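Local coordinates for Non-reducing end alpha-L-arabinofuranosidase BoGH43B (Bacteroides ovatus, PDB 5JOZ), which removes terminal non-reducing alpha-L-arabinofuranosyl residues from the side branches of xyloglucan, converting its S units into X units during breakdown of the polysaccharide, at residues A[323-326]-A[332-335]; A[353-358]-A[393-398]; A[410-415]-A[449-454]. All coordinates share one frame; numbering follows the deposited sequence.

Contact 1: residues A[323-326]-A[332-335]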
# COMPACT_ATOMS: atom_id res chain seq x y z
N TRP A 323 -6.06 -1.78 -10.17
CA TRP A 323 -4.93 -1.71 -11.11
C TRP A 323 -4.03 -0.52 -10.80
O TRP A 323 -4.50 0.57 -10.47
CB TRP A 323 -5.40 -1.70 -12.57
CG TRP A 323 -5.99 -3.02 -12.95
CD1 TRP A 323 -7.29 -3.28 -13.28
CD2 TRP A 323 -5.31 -4.27 -12.98
NE1 TRP A 323 -7.45 -4.63 -13.53
CE2 TRP A 323 -6.25 -5.26 -13.35
CE3 TRP A 323 -3.98 -4.66 -12.73
CZ2 TRP A 323 -5.90 -6.60 -13.48
CZ3 TRP A 323 -3.64 -5.99 -12.86
CH2 TRP A 323 -4.60 -6.95 -13.23
N THR A 324 -2.73 -0.77 -10.91
CA THR A 324 -1.71 0.12 -10.35
C THR A 324 -0.50 0.23 -11.29
O THR A 324 -0.05 -0.76 -11.86
CB THR A 324 -1.25 -0.42 -8.98
OG1 THR A 324 -2.39 -0.79 -8.20
CG2 THR A 324 -0.49 0.63 -8.23
N PHE A 325 0.03 1.45 -11.38
CA PHE A 325 1.17 1.80 -12.24
C PHE A 325 2.40 2.14 -11.41
O PHE A 325 2.29 2.43 -10.22
CB PHE A 325 0.81 3.02 -13.09
CG PHE A 325 -0.41 2.82 -13.92
CD1 PHE A 325 -1.68 3.03 -13.37
CD2 PHE A 325 -0.30 2.41 -15.24
CE1 PHE A 325 -2.83 2.83 -14.13
CE2 PHE A 325 -1.45 2.22 -16.00
CZ PHE A 325 -2.71 2.42 -15.45
N ILE A 326 3.57 2.11 -12.06
CA ILE A 326 4.83 2.55 -11.46
C ILE A 326 5.11 4.02 -11.86
O ILE A 326 5.26 4.33 -13.05
CB ILE A 326 6.00 1.66 -11.91
CG1 ILE A 326 5.74 0.20 -11.49
CG2 ILE A 326 7.29 2.18 -11.30
CD1 ILE A 326 6.75 -0.82 -11.99
N SER A 332 -0.37 7.03 -23.33
CA SER A 332 0.04 6.47 -24.61
C SER A 332 0.47 4.97 -24.58
O SER A 332 0.45 4.33 -25.63
CB SER A 332 1.16 7.32 -25.26
OG SER A 332 2.28 7.46 -24.41
N PHE A 333 0.88 4.42 -23.44
CA PHE A 333 1.26 2.98 -23.42
C PHE A 333 0.13 1.98 -23.16
O PHE A 333 0.36 0.78 -23.31
CB PHE A 333 2.53 2.69 -22.59
CG PHE A 333 2.33 2.68 -21.08
CD1 PHE A 333 1.61 1.67 -20.44
CD2 PHE A 333 2.97 3.64 -20.29
CE1 PHE A 333 1.47 1.66 -19.07
CE2 PHE A 333 2.84 3.61 -18.90
CZ PHE A 333 2.09 2.63 -18.30
N TRP A 334 -1.06 2.45 -22.77
CA TRP A 334 -2.20 1.55 -22.49
C TRP A 334 -3.54 2.09 -22.97
O TRP A 334 -3.82 3.28 -22.88
CB TRP A 334 -2.29 1.21 -20.99
CG TRP A 334 -2.70 2.34 -20.11
CD1 TRP A 334 -1.90 3.35 -19.66
CD2 TRP A 334 -4.00 2.59 -19.57
NE1 TRP A 334 -2.61 4.22 -18.88
CE2 TRP A 334 -3.90 3.78 -18.80
CE3 TRP A 334 -5.23 1.95 -19.66
CZ2 TRP A 334 -5.00 4.31 -18.11
CZ3 TRP A 334 -6.32 2.48 -18.99
CH2 TRP A 334 -6.19 3.66 -18.22
N SER A 335 -4.39 1.18 -23.43
CA SER A 335 -5.73 1.51 -23.86
C SER A 335 -6.68 0.37 -23.59
O SER A 335 -6.34 -0.80 -23.81
CB SER A 335 -5.76 1.80 -25.37
OG SER A 335 -7.07 2.21 -25.77

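Contact 2: residues A[353-358]-A[393-398]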
# COMPACT_ATOMS: atom_id res chain seq x y z
N THR A 353 14.93 -0.49 -14.97
CA THR A 353 16.27 0.05 -14.69
C THR A 353 16.36 1.58 -14.61
O THR A 353 17.39 2.09 -14.16
CB THR A 353 17.28 -0.45 -15.75
OG1 THR A 353 17.03 -1.83 -16.05
CG2 THR A 353 18.73 -0.30 -15.26
N THR A 354 15.34 2.30 -15.07
CA THR A 354 15.24 3.75 -14.82
C THR A 354 14.17 4.06 -13.79
O THR A 354 13.36 3.22 -13.44
CB THR A 354 14.91 4.54 -16.11
OG1 THR A 354 13.65 4.10 -16.64
CG2 THR A 354 16.02 4.36 -17.15
N ASN A 355 14.18 5.31 -13.33
CA ASN A 355 13.15 5.84 -12.45
C ASN A 355 12.16 6.73 -13.23
O ASN A 355 12.08 7.94 -13.01
CB ASN A 355 13.80 6.62 -11.28
CG ASN A 355 14.56 5.72 -10.31
OD1 ASN A 355 14.64 4.50 -10.48
ND2 ASN A 355 15.11 6.33 -9.27
N ASP A 356 11.44 6.14 -14.17
CA ASP A 356 10.18 6.73 -14.65
C ASP A 356 9.15 5.60 -14.77
O ASP A 356 9.14 4.74 -13.89
CB ASP A 356 10.37 7.62 -15.90
CG ASP A 356 10.94 6.89 -17.08
OD1 ASP A 356 11.57 5.82 -16.89
OD2 ASP A 356 10.76 7.41 -18.21
N SER A 357 8.29 5.59 -15.78
CA SER A 357 7.13 4.70 -15.78
C SER A 357 7.17 3.68 -16.92
O SER A 357 6.79 4.00 -18.06
CB SER A 357 5.85 5.53 -15.85
OG SER A 357 4.72 4.72 -15.61
N PRO A 358 7.60 2.43 -16.61
CA PRO A 358 7.51 1.36 -17.59
C PRO A 358 6.07 0.93 -17.84
O PRO A 358 5.21 1.15 -16.99
CB PRO A 358 8.31 0.22 -16.94
CG PRO A 358 8.30 0.50 -15.49
CD PRO A 358 8.03 1.95 -15.28
N ALA A 393 8.96 -7.03 -6.74
CA ALA A 393 9.23 -6.50 -5.40
C ALA A 393 9.71 -5.05 -5.52
O ALA A 393 9.17 -4.15 -4.88
CB ALA A 393 10.26 -7.36 -4.70
N ASP A 394 10.72 -4.83 -6.35
CA ASP A 394 11.19 -3.47 -6.67
C ASP A 394 11.90 -3.50 -8.04
O ASP A 394 11.82 -4.50 -8.75
CB ASP A 394 12.06 -2.90 -5.52
CG ASP A 394 13.31 -3.75 -5.22
OD1 ASP A 394 13.96 -4.22 -6.17
OD2 ASP A 394 13.66 -3.93 -4.03
N ASP A 395 12.59 -2.42 -8.40
CA ASP A 395 13.27 -2.32 -9.71
C ASP A 395 14.41 -3.32 -9.92
O ASP A 395 14.76 -3.61 -11.05
CB ASP A 395 13.80 -0.89 -9.93
CG ASP A 395 12.69 0.16 -10.06
OD1 ASP A 395 11.52 -0.24 -10.26
OD2 ASP A 395 12.98 1.38 -9.98
N LYS A 396 15.00 -3.80 -8.83
CA LYS A 396 16.13 -4.73 -8.86
C LYS A 396 15.73 -6.17 -8.54
O LYS A 396 16.58 -7.06 -8.62
CB LYS A 396 17.21 -4.27 -7.85
CG LYS A 396 17.80 -2.89 -8.16
CD LYS A 396 18.72 -2.37 -7.07
CE LYS A 396 19.24 -0.99 -7.44
NZ LYS A 396 20.01 -0.32 -6.35
N ASN A 397 14.48 -6.42 -8.15
CA ASN A 397 14.06 -7.75 -7.69
C ASN A 397 12.65 -8.07 -8.19
O ASN A 397 11.66 -7.51 -7.73
CB ASN A 397 14.14 -7.82 -6.17
CG ASN A 397 15.58 -7.84 -5.65
OD1 ASN A 397 16.21 -8.89 -5.53
ND2 ASN A 397 16.10 -6.66 -5.34
N HIS A 398 12.59 -8.98 -9.16
CA HIS A 398 11.34 -9.29 -9.84
C HIS A 398 11.49 -10.53 -10.70
O HIS A 398 12.55 -10.76 -11.28
CB HIS A 398 10.91 -8.13 -10.75
CG HIS A 398 11.95 -7.70 -11.74
ND1 HIS A 398 12.00 -8.21 -13.02
CD2 HIS A 398 12.97 -6.82 -11.64
CE1 HIS A 398 13.01 -7.67 -13.67
NE2 HIS A 398 13.61 -6.81 -12.86
O HOH W 1 14.42 2.85 -8.05

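Contact 3: residues A[410-415]-A[449-454]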
# COMPACT_ATOMS: atom_id res chain seq x y z
N ARG A 410 9.58 -18.06 -31.23
CA ARG A 410 8.80 -17.37 -30.23
C ARG A 410 8.77 -18.29 -29.04
O ARG A 410 8.53 -19.49 -29.19
CB ARG A 410 7.41 -17.14 -30.77
CG ARG A 410 6.55 -16.22 -29.94
CD ARG A 410 5.23 -16.07 -30.67
NE ARG A 410 4.16 -15.58 -29.82
CZ ARG A 410 3.03 -16.21 -29.54
NH1 ARG A 410 2.75 -17.42 -30.01
NH2 ARG A 410 2.16 -15.61 -28.75
N VAL A 411 9.00 -17.74 -27.85
CA VAL A 411 9.16 -18.55 -26.64
C VAL A 411 8.45 -17.94 -25.43
O VAL A 411 8.19 -16.73 -25.40
CB VAL A 411 10.66 -18.74 -26.28
CG1 VAL A 411 11.44 -19.33 -27.44
CG2 VAL A 411 11.31 -17.43 -25.84
N ALA A 412 8.17 -18.78 -24.45
CA ALA A 412 7.77 -18.34 -23.12
C ALA A 412 9.01 -18.44 -22.24
O ALA A 412 9.73 -19.43 -22.29
CB ALA A 412 6.66 -19.22 -22.59
N MET A 413 9.24 -17.40 -21.43
CA MET A 413 10.45 -17.26 -20.64
C MET A 413 10.09 -16.91 -19.20
O MET A 413 9.34 -15.97 -18.97
CB MET A 413 11.34 -16.16 -21.25
CG MET A 413 12.59 -15.82 -20.45
SD MET A 413 13.73 -14.66 -21.25
CE MET A 413 12.71 -13.19 -21.37
N ILE A 414 10.63 -17.67 -18.24
CA ILE A 414 10.71 -17.24 -16.83
C ILE A 414 12.13 -16.73 -16.63
O ILE A 414 13.08 -17.43 -16.92
CB ILE A 414 10.33 -18.35 -15.79
CG1 ILE A 414 10.45 -17.81 -14.35
CG2 ILE A 414 11.18 -19.61 -15.91
CD1 ILE A 414 9.64 -16.57 -14.07
N ARG A 415 12.26 -15.49 -16.18
CA ARG A 415 13.56 -14.87 -16.00
C ARG A 415 13.61 -14.20 -14.63
O ARG A 415 12.83 -13.30 -14.34
CB ARG A 415 13.81 -13.84 -17.10
CG ARG A 415 15.23 -13.29 -17.14
CD ARG A 415 15.36 -12.22 -18.21
NE ARG A 415 14.46 -11.10 -17.94
CZ ARG A 415 14.11 -10.15 -18.81
NH1 ARG A 415 14.56 -10.15 -20.07
NH2 ARG A 415 13.28 -9.19 -18.42
N PHE A 449 5.42 -21.00 -12.15
CA PHE A 449 5.14 -20.30 -13.41
C PHE A 449 4.77 -21.31 -14.51
O PHE A 449 5.54 -22.24 -14.77
CB PHE A 449 6.37 -19.50 -13.83
CG PHE A 449 6.81 -18.50 -12.82
CD1 PHE A 449 7.72 -18.84 -11.82
CD2 PHE A 449 6.31 -17.20 -12.85
CE1 PHE A 449 8.12 -17.90 -10.87
CE2 PHE A 449 6.70 -16.25 -11.90
CZ PHE A 449 7.61 -16.60 -10.91
N GLU A 450 3.62 -21.10 -15.16
CA GLU A 450 3.02 -22.05 -16.10
C GLU A 450 2.53 -21.35 -17.38
O GLU A 450 2.16 -20.17 -17.34
CB GLU A 450 1.84 -22.80 -15.45
CG GLU A 450 2.14 -23.47 -14.10
CD GLU A 450 1.76 -22.66 -12.85
OE1 GLU A 450 1.54 -21.42 -12.93
OE2 GLU A 450 1.68 -23.27 -11.75
N ILE A 451 2.51 -22.09 -18.49
CA ILE A 451 2.07 -21.59 -19.79
C ILE A 451 1.13 -22.58 -20.49
O ILE A 451 1.23 -23.79 -20.28
CB ILE A 451 3.27 -21.25 -20.71
CG1 ILE A 451 4.08 -22.52 -21.03
CG2 ILE A 451 4.15 -20.19 -20.06
CD1 ILE A 451 5.37 -22.29 -21.77
N LYS A 452 0.22 -22.04 -21.29
CA LYS A 452 -0.65 -22.84 -22.15
C LYS A 452 -0.91 -22.16 -23.51
O LYS A 452 -1.25 -20.98 -23.59
CB LYS A 452 -1.99 -23.16 -21.46
CG LYS A 452 -2.89 -24.06 -22.30
CD LYS A 452 -4.13 -24.53 -21.57
CE LYS A 452 -4.78 -25.69 -22.31
NZ LYS A 452 -5.98 -26.19 -21.59
N ALA A 453 -0.72 -22.93 -24.58
CA ALA A 453 -1.12 -22.55 -25.93
C ALA A 453 -1.45 -23.82 -26.70
O ALA A 453 -1.39 -24.93 -26.16
CB ALA A 453 0.00 -21.77 -26.61
N ALA A 454 -1.82 -23.65 -27.97
CA ALA A 454 -1.95 -24.77 -28.89
C ALA A 454 -0.61 -25.51 -28.97
O ALA A 454 0.43 -24.88 -29.19
CB ALA A 454 -2.39 -24.27 -30.27

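Contact 1: residues A[323-326]-A[332-335]
Phe325 sets the outer part of its ring, from CD2 to CZ, against both Phe333 and Trp334, so that three aromatic residues close the short excursion of chain from 323-326 to 332-335. The two backbones stay well apart, 10.8 Å between the CA atoms of Phe325 and Trp334, and the large side chain of Phe325 bridges the gap. The closely packed part is Phe325 on Trp334. CE2 comes within 3.7 Å of Trp334 NE1, and CZ lies over one face of the indole, offset toward the rim and 3.8 Å from Trp334 CE2. The ring planes are inclined at 42°, with 5.0 Å from the Phe325 centroid to that of the indole five-membered ring, an oblique meeting.

The two phenylalanines form the buried side of the cluster. Phe333 has CG between its backbone N and carbonyl carbon (chi1 77°), which carries CZ to the edge of the Phe325 ring, near its plane and 3.9 Å from CD2. Leu319 and Ile361 pack on Phe325, while Ser357 and Ser359 touch Phe333. The solvent side belongs to Trp334, which is partly exposed and stacks with the ring of His331. An indole suits this place because it offers a broad apolar face to Phe325 while its N-H tolerates a more polar setting.

The backbone of Phe325 is hydrogen-bonded to that of Phe36, pairing strand 325-326 with strand 35-36 of the family 43 hydrolase region, and Phe333 and Ser335 bond through their backbones to Lys346 and Arg344. With no hydrogen bond between the two segments, their mutual contact rests on aromatic dispersion and the exclusion of water, and so on ring shape more than on exact bond direction.

Contact 2: residues A[353-358]-A[393-398]
Asp395 reaches from its turn toward Thr354 and Asn355, and its carboxylate oxygen OD2 makes the close contacts. CB points at the loop 353-358, and with CG beside the backbone N (chi1 -66°) the carboxylate is carried out to it. OD1 forms a salt bridge with Arg392, three residues before it. OD2 is the atom that faces the loop: it lies 3.6 Å from Asn355 OD1 and 3.9 Å from Thr354 O, and makes a salt bridge with Arg327. The amide and carboxylate planes are turned 49° apart.

Beside the gap a water donates to both side chains, at 2.8 Å from Asp395 OD2 and 2.9 Å from Asn355 OD1. Asn355 suits this place because its two ends differ: ND2 gives a hydrogen bond to Gly67 O, which directs OD1 to the water. Asp394, next door, accepts from Lys396 N through OD1 (2.9 Å) in an Asx turn, and Ala393 and Asp394 form a classic beta bulge opposite Asn397.

Two facing acceptors cannot bond directly, so a water supplies the hydrogens, while the arginines probably offset the negative charge of the carboxylate.

Contact 3: residues A[410-415]-A[449-454]
Ile414 sets CG1 anti to its backbone N (chi1 179°) and then bends CD1 round (chi2 56°), which brings the terminal methyl onto Phe449. The phenyl group, with its CG beside the backbone N, lies flat beneath it. CD1 stands 3.4 Å from the centroid of the Phe449 ring and only 4° off the ring normal, a CH-pi contact over the middle of the face; the nearest ring atom to Ile414 CD1 is Phe449 CD2, at 3.6 Å. CG1 of Ile414 follows alongside, 3.9 Å from Phe449 CD1, so the branch covers that side of the ring from centre to rim.

Two residues along, Ala412 meets Ile451. CB of Ala412 is 3.4 Å from Ile451 CD1, tighter than usual carbon contact, and 3.7 Å from Ile451 CG2. Alanine suits the spot because the long isoleucine arm already spans most of the gap between the strands. Ile440 and Tyr399 touch Phe449 as well, and Leu438 touches Ile451. Were a serine to replace Phe449, the methyl of Ile414 would probably lose its aromatic platform and a gap would open beside Ile440 and Tyr399.

The touching parts of the strands run antiparallel, 7.4 Å between the CA atoms of Ala412 and Ile451 and with no hydrogen bond across: strand 409-418 belongs to one sheet and strand 446-453 to the other. Ala412, Ile414, Phe449 and Ile451, all buried, pack between the facing sheets, as in the apolar core of the two-sheet beta-sandwich of the concanavalin A-like fold.

All three contacts lie in the C-terminal concanavalin A-like region and follow one another in the chain, each closing before the next opens. Contacts 1 and 2 touch, their centres 15 Å apart: Ile326 O and Ser357 OG, 2.6 Å apart, probably share a hydrogen bond, and Phe333 CZ packs on Pro358 O at 3.7 Å. Contact 3 lies farther out from the centre of the chain, its own centre 23 Å from that of contact 1 and 22 Å from that of contact 2, but strands 397-406 and 409-418, neighbours in one sheet, join it to contact 2. None reaches the catalytic residues; the Trp334 side chain is about 14 Å from the calcium ion held by Asp313, Gly341 and Asp499.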